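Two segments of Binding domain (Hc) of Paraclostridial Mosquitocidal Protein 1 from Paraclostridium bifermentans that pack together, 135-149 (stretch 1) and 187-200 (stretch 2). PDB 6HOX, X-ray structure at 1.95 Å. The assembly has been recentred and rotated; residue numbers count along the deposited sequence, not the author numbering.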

# COMPACT_ATOMS: atom_id res chain seq x y z
N ARG A 135 8.46 6.48 -20.00
CA ARG A 135 8.75 7.05 -21.30
C ARG A 135 9.91 6.30 -21.96
O ARG A 135 10.91 5.96 -21.29
CB ARG A 135 9.07 8.55 -21.19
CG ARG A 135 9.55 9.13 -22.52
CD ARG A 135 9.73 10.64 -22.54
NE ARG A 135 8.46 11.30 -22.23
CZ ARG A 135 8.20 11.89 -21.07
NH1 ARG A 135 9.20 12.21 -20.26
NH2 ARG A 135 6.95 12.13 -20.72
N MET A 136 9.74 6.03 -23.26
CA MET A 136 10.75 5.51 -24.17
C MET A 136 11.03 6.56 -25.27
O MET A 136 10.10 7.20 -25.78
CB MET A 136 10.26 4.21 -24.82
CG MET A 136 10.21 3.05 -23.84
SD MET A 136 9.45 1.56 -24.52
CE MET A 136 7.81 2.19 -24.81
N LYS A 137 12.31 6.74 -25.60
CA LYS A 137 12.72 7.58 -26.72
C LYS A 137 13.80 6.85 -27.51
O LYS A 137 14.77 6.38 -26.96
CB LYS A 137 13.21 8.94 -26.22
CG LYS A 137 13.54 9.94 -27.33
CD LYS A 137 14.62 10.92 -26.98
CE LYS A 137 14.16 12.13 -26.21
NZ LYS A 137 15.24 13.13 -26.16
N ASP A 138 13.60 6.73 -28.83
CA ASP A 138 14.53 5.99 -29.66
C ASP A 138 15.54 6.98 -30.27
O ASP A 138 15.51 8.18 -30.02
CB ASP A 138 13.77 5.11 -30.66
CG ASP A 138 13.22 5.83 -31.86
OD1 ASP A 138 13.45 7.07 -31.96
OD2 ASP A 138 12.55 5.15 -32.69
N ARG A 139 16.46 6.44 -31.06
CA ARG A 139 17.59 7.18 -31.57
C ARG A 139 17.19 8.17 -32.67
O ARG A 139 18.04 8.96 -33.09
CB ARG A 139 18.66 6.20 -32.08
CG ARG A 139 18.22 5.36 -33.27
CD ARG A 139 18.83 3.97 -33.23
NE ARG A 139 18.37 3.14 -34.34
CZ ARG A 139 18.84 3.22 -35.59
NH1 ARG A 139 19.77 4.11 -35.88
NH2 ARG A 139 18.38 2.42 -36.53
N PHE A 140 15.93 8.15 -33.13
CA PHE A 140 15.41 9.17 -34.08
C PHE A 140 14.61 10.27 -33.35
O PHE A 140 14.10 11.20 -33.98
CB PHE A 140 14.59 8.50 -35.19
CG PHE A 140 15.31 7.37 -35.87
CD1 PHE A 140 16.31 7.62 -36.80
CD2 PHE A 140 15.01 6.05 -35.57
CE1 PHE A 140 16.98 6.57 -37.43
CE2 PHE A 140 15.69 5.00 -36.19
CZ PHE A 140 16.68 5.27 -37.12
N GLY A 141 14.51 10.17 -32.03
CA GLY A 141 13.75 11.11 -31.24
C GLY A 141 12.27 10.75 -31.16
O GLY A 141 11.49 11.52 -30.66
N LYS A 142 11.90 9.55 -31.61
CA LYS A 142 10.52 9.07 -31.52
C LYS A 142 10.21 8.80 -30.04
O LYS A 142 11.01 8.16 -29.38
CB LYS A 142 10.36 7.78 -32.33
CG LYS A 142 8.96 7.18 -32.40
CD LYS A 142 8.19 7.65 -33.59
CE LYS A 142 8.78 7.20 -34.90
NZ LYS A 142 7.94 7.69 -36.01
N ILE A 143 9.08 9.32 -29.54
CA ILE A 143 8.75 9.24 -28.13
C ILE A 143 7.44 8.48 -27.94
O ILE A 143 6.48 8.71 -28.67
CB ILE A 143 8.69 10.65 -27.51
CG1 ILE A 143 10.10 11.26 -27.42
CG2 ILE A 143 7.98 10.61 -26.16
CD1 ILE A 143 10.13 12.73 -27.07
N ILE A 144 7.42 7.57 -26.96
CA ILE A 144 6.21 6.94 -26.45
C ILE A 144 6.26 7.00 -24.92
O ILE A 144 7.26 6.64 -24.32
CB ILE A 144 6.08 5.51 -27.01
CG1 ILE A 144 5.47 5.57 -28.41
CG2 ILE A 144 5.27 4.60 -26.08
CD1 ILE A 144 5.67 4.34 -29.21
N ASP A 145 5.19 7.52 -24.32
CA ASP A 145 5.09 7.53 -22.89
C ASP A 145 3.69 7.07 -22.45
O ASP A 145 2.70 7.12 -23.21
CB ASP A 145 5.51 8.89 -22.31
CG ASP A 145 4.96 10.08 -23.05
OD1 ASP A 145 3.85 9.96 -23.59
OD2 ASP A 145 5.64 11.13 -23.08
N ILE A 146 3.64 6.56 -21.22
CA ILE A 146 2.43 6.31 -20.51
C ILE A 146 2.47 7.24 -19.29
O ILE A 146 3.44 7.27 -18.54
CB ILE A 146 2.27 4.82 -20.16
CG1 ILE A 146 2.21 3.97 -21.42
CG2 ILE A 146 1.06 4.58 -19.26
CD1 ILE A 146 2.24 2.48 -21.19
N ILE A 147 1.44 8.07 -19.16
CA ILE A 147 1.29 8.92 -18.02
C ILE A 147 -0.02 8.50 -17.35
O ILE A 147 -1.07 8.66 -17.94
CB ILE A 147 1.33 10.40 -18.46
CG1 ILE A 147 2.64 10.72 -19.18
CG2 ILE A 147 1.10 11.33 -17.27
CD1 ILE A 147 2.68 12.04 -19.90
N THR A 148 0.06 7.89 -16.16
CA THR A 148 -1.17 7.47 -15.49
C THR A 148 -1.99 8.74 -15.19
O THR A 148 -1.41 9.80 -14.96
CB THR A 148 -0.90 6.60 -14.26
OG1 THR A 148 -0.23 7.42 -13.30
CG2 THR A 148 -0.07 5.37 -14.56
N SER A 149 -3.32 8.63 -15.23
CA SER A 149 -4.21 9.79 -15.12
C SER A 149 -5.18 9.56 -13.97
O SER A 149 -6.31 9.93 -14.05
CB SER A 149 -4.94 10.06 -16.43
OG SER A 149 -5.77 8.96 -16.79
N LYS A 187 -3.84 -4.22 -15.50
CA LYS A 187 -3.48 -3.41 -16.65
C LYS A 187 -4.22 -2.07 -16.61
O LYS A 187 -5.43 -2.02 -16.43
CB LYS A 187 -3.84 -4.17 -17.92
CG LYS A 187 -3.39 -3.51 -19.21
CD LYS A 187 -3.47 -4.44 -20.38
CE LYS A 187 -4.86 -4.97 -20.62
NZ LYS A 187 -4.96 -5.61 -21.95
N ILE A 188 -3.45 -0.99 -16.76
CA ILE A 188 -3.89 0.39 -16.62
C ILE A 188 -3.95 1.05 -18.00
O ILE A 188 -4.86 1.81 -18.30
CB ILE A 188 -2.92 1.17 -15.72
CG1 ILE A 188 -2.83 0.57 -14.32
CG2 ILE A 188 -3.26 2.65 -15.66
CD1 ILE A 188 -4.17 0.39 -13.65
N ASP A 189 -2.89 0.86 -18.78
CA ASP A 189 -2.72 1.55 -20.05
C ASP A 189 -1.77 0.75 -20.94
O ASP A 189 -1.03 -0.13 -20.46
CB ASP A 189 -2.21 2.97 -19.83
CG ASP A 189 -2.61 3.96 -20.91
OD1 ASP A 189 -3.19 3.53 -21.91
OD2 ASP A 189 -2.31 5.14 -20.74
N SER A 190 -1.83 1.06 -22.25
CA SER A 190 -0.95 0.47 -23.21
C SER A 190 -0.82 1.37 -24.45
O SER A 190 -1.70 2.17 -24.77
CB SER A 190 -1.42 -0.91 -23.57
OG SER A 190 -2.47 -0.79 -24.49
N LYS A 191 0.33 1.25 -25.12
CA LYS A 191 0.67 2.02 -26.30
C LYS A 191 1.28 1.09 -27.34
O LYS A 191 1.98 0.15 -27.00
CB LYS A 191 1.67 3.11 -25.93
CG LYS A 191 1.21 4.11 -24.89
CD LYS A 191 0.13 5.06 -25.35
CE LYS A 191 -0.27 5.96 -24.21
NZ LYS A 191 -1.52 6.69 -24.46
N SER A 192 1.02 1.38 -28.62
CA SER A 192 1.67 0.73 -29.72
C SER A 192 3.09 1.29 -29.84
O SER A 192 3.27 2.50 -29.85
CB SER A 192 0.91 0.95 -31.01
OG SER A 192 -0.43 0.50 -30.88
N ILE A 193 4.08 0.40 -29.95
CA ILE A 193 5.47 0.84 -30.12
C ILE A 193 6.08 0.26 -31.41
O ILE A 193 7.31 0.25 -31.56
CB ILE A 193 6.28 0.52 -28.85
CG1 ILE A 193 6.45 -0.98 -28.63
CG2 ILE A 193 5.64 1.18 -27.63
CD1 ILE A 193 7.54 -1.30 -27.63
N ASN A 194 5.22 -0.15 -32.35
CA ASN A 194 5.63 -0.59 -33.69
C ASN A 194 6.41 0.52 -34.44
O ASN A 194 7.22 0.19 -35.30
CB ASN A 194 4.44 -1.10 -34.51
CG ASN A 194 3.43 -0.04 -34.88
OD1 ASN A 194 2.75 0.52 -34.02
ND2 ASN A 194 3.31 0.25 -36.17
N GLU A 195 6.24 1.79 -34.06
CA GLU A 195 6.94 2.92 -34.74
C GLU A 195 8.34 3.17 -34.14
O GLU A 195 9.14 3.89 -34.72
CB GLU A 195 6.12 4.20 -34.64
CG GLU A 195 4.80 4.11 -35.40
CD GLU A 195 4.94 4.12 -36.91
OE1 GLU A 195 6.03 4.48 -37.40
OE2 GLU A 195 3.94 3.79 -37.62
N LEU A 196 8.61 2.56 -32.99
CA LEU A 196 9.80 2.84 -32.22
C LEU A 196 10.93 1.95 -32.73
O LEU A 196 10.72 0.79 -33.00
CB LEU A 196 9.49 2.56 -30.74
CG LEU A 196 10.06 3.56 -29.74
CD1 LEU A 196 9.66 4.98 -30.09
CD2 LEU A 196 9.60 3.21 -28.33
N ARG A 197 12.13 2.51 -32.85
CA ARG A 197 13.28 1.70 -33.14
C ARG A 197 14.03 1.49 -31.82
O ARG A 197 13.40 1.22 -30.77
CB ARG A 197 14.01 2.31 -34.34
CG ARG A 197 13.15 2.30 -35.60
CD ARG A 197 12.65 0.90 -35.96
NE ARG A 197 11.79 0.84 -37.14
CZ ARG A 197 10.47 0.61 -37.12
NH1 ARG A 197 9.84 0.39 -35.97
NH2 ARG A 197 9.79 0.62 -38.25
N GLY A 198 15.36 1.56 -31.87
CA GLY A 198 16.19 1.16 -30.74
C GLY A 198 16.23 2.23 -29.66
O GLY A 198 16.29 3.42 -29.95
N ILE A 199 16.21 1.78 -28.40
CA ILE A 199 16.33 2.67 -27.25
C ILE A 199 17.59 2.31 -26.45
O ILE A 199 17.85 2.91 -25.41
CB ILE A 199 15.07 2.61 -26.37
CG1 ILE A 199 14.86 1.25 -25.70
CG2 ILE A 199 13.85 3.04 -27.16
CD1 ILE A 199 13.94 1.32 -24.49
N ASP A 200 18.36 1.32 -26.92
CA ASP A 200 19.59 0.90 -26.26
C ASP A 200 20.55 2.09 -26.18
O ASP A 200 20.53 2.99 -27.03
CB ASP A 200 20.27 -0.26 -26.97
CG ASP A 200 20.30 -0.09 -28.48
OD1 ASP A 200 19.20 -0.01 -29.09
OD2 ASP A 200 21.42 -0.02 -29.02
O HOH W 1 11.66 5.33 -34.97
O HOH W 2 -2.79 6.34 -18.45

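The centre of this contact is a small apolar cluster in which a β-hairpin offers side chains from adjacent, hydrogen-bonded strands to a loop. Met 136 and Ile 144 are paired through their backbones, Met 136 N to Ile 144 O at 2.8 Å and Ile 144 N to Met 136 O at 3.0 Å, so both side chains leave the same face of the hairpin, toward the other stretch. Between them they hold Ile 193 and Leu 196, the first and last residues of a type I turn. Met 136 CE lies 3.7 Å from Ile 193 CG2, and Ile 144 CD1 reaches the same methyl at 3.5 Å; Leu 196 brings CD2 to 3.7 Å from Met 136 CB and CD1 to 4.1 Å from Ile 144 CD1. Ile 199 extends the patch, its CD1 4.2 Å from Met 136 CG.

Along the strands the packing continues through Ile 146. Strands 143-147 and 187-192 run nearly antiparallel, at 171°, but their axes come no closer than 7.5 Å, and side chains rather than backbone hydrogen bonds fill the gap. Ile 146 sets CG1 3.6 Å from Lys 191 CG and CG2 3.7 Å from Asp 189 CB: the lysine and the aspartate both contribute carbon here. A water bridges beyond, donating to Ile 147 O at 2.9 Å and Asp 189 OD2 at 2.6 Å.

At the hairpin's tip the polar edge is organised by Asp 138, which divides its carboxylate between two tasks. OD1 accepts from Phe 140 N and Lys 142 N, each at 2.9 Å, bracing the turn and the residue after it. OD2 faces across the contact and takes a nearly straight hydrogen bond from Arg 197 N, 2.7 Å at 173°; a water also donates to OD2 at 2.5 Å and to Glu 195 O at 2.9 Å. One buried acid thus ties its own turn to the backbone of the partner loop. Gly 198 O adds a weak hydrogen bond from Arg 139 N at 3.2 Å and a CA-H...O contact from Asp 138 CA at 3.1 Å.

The two glycines have different reasons. At the backbone angles of Gly 141 a CB would jam against the preceding carbonyl O; at Gly 198 a CB would come within 2.8 Å of Asp 200 OD1, a side-chain atom.

Outermost, Phe 140 meets Arg 197 CB at its ring edge, 3.7 Å from CE2. Lys 142 packs CG against Leu 196 CD1 at 3.3 Å, then ends in a long salt bridge, NZ to Glu 195 OE1 at 4.0 Å.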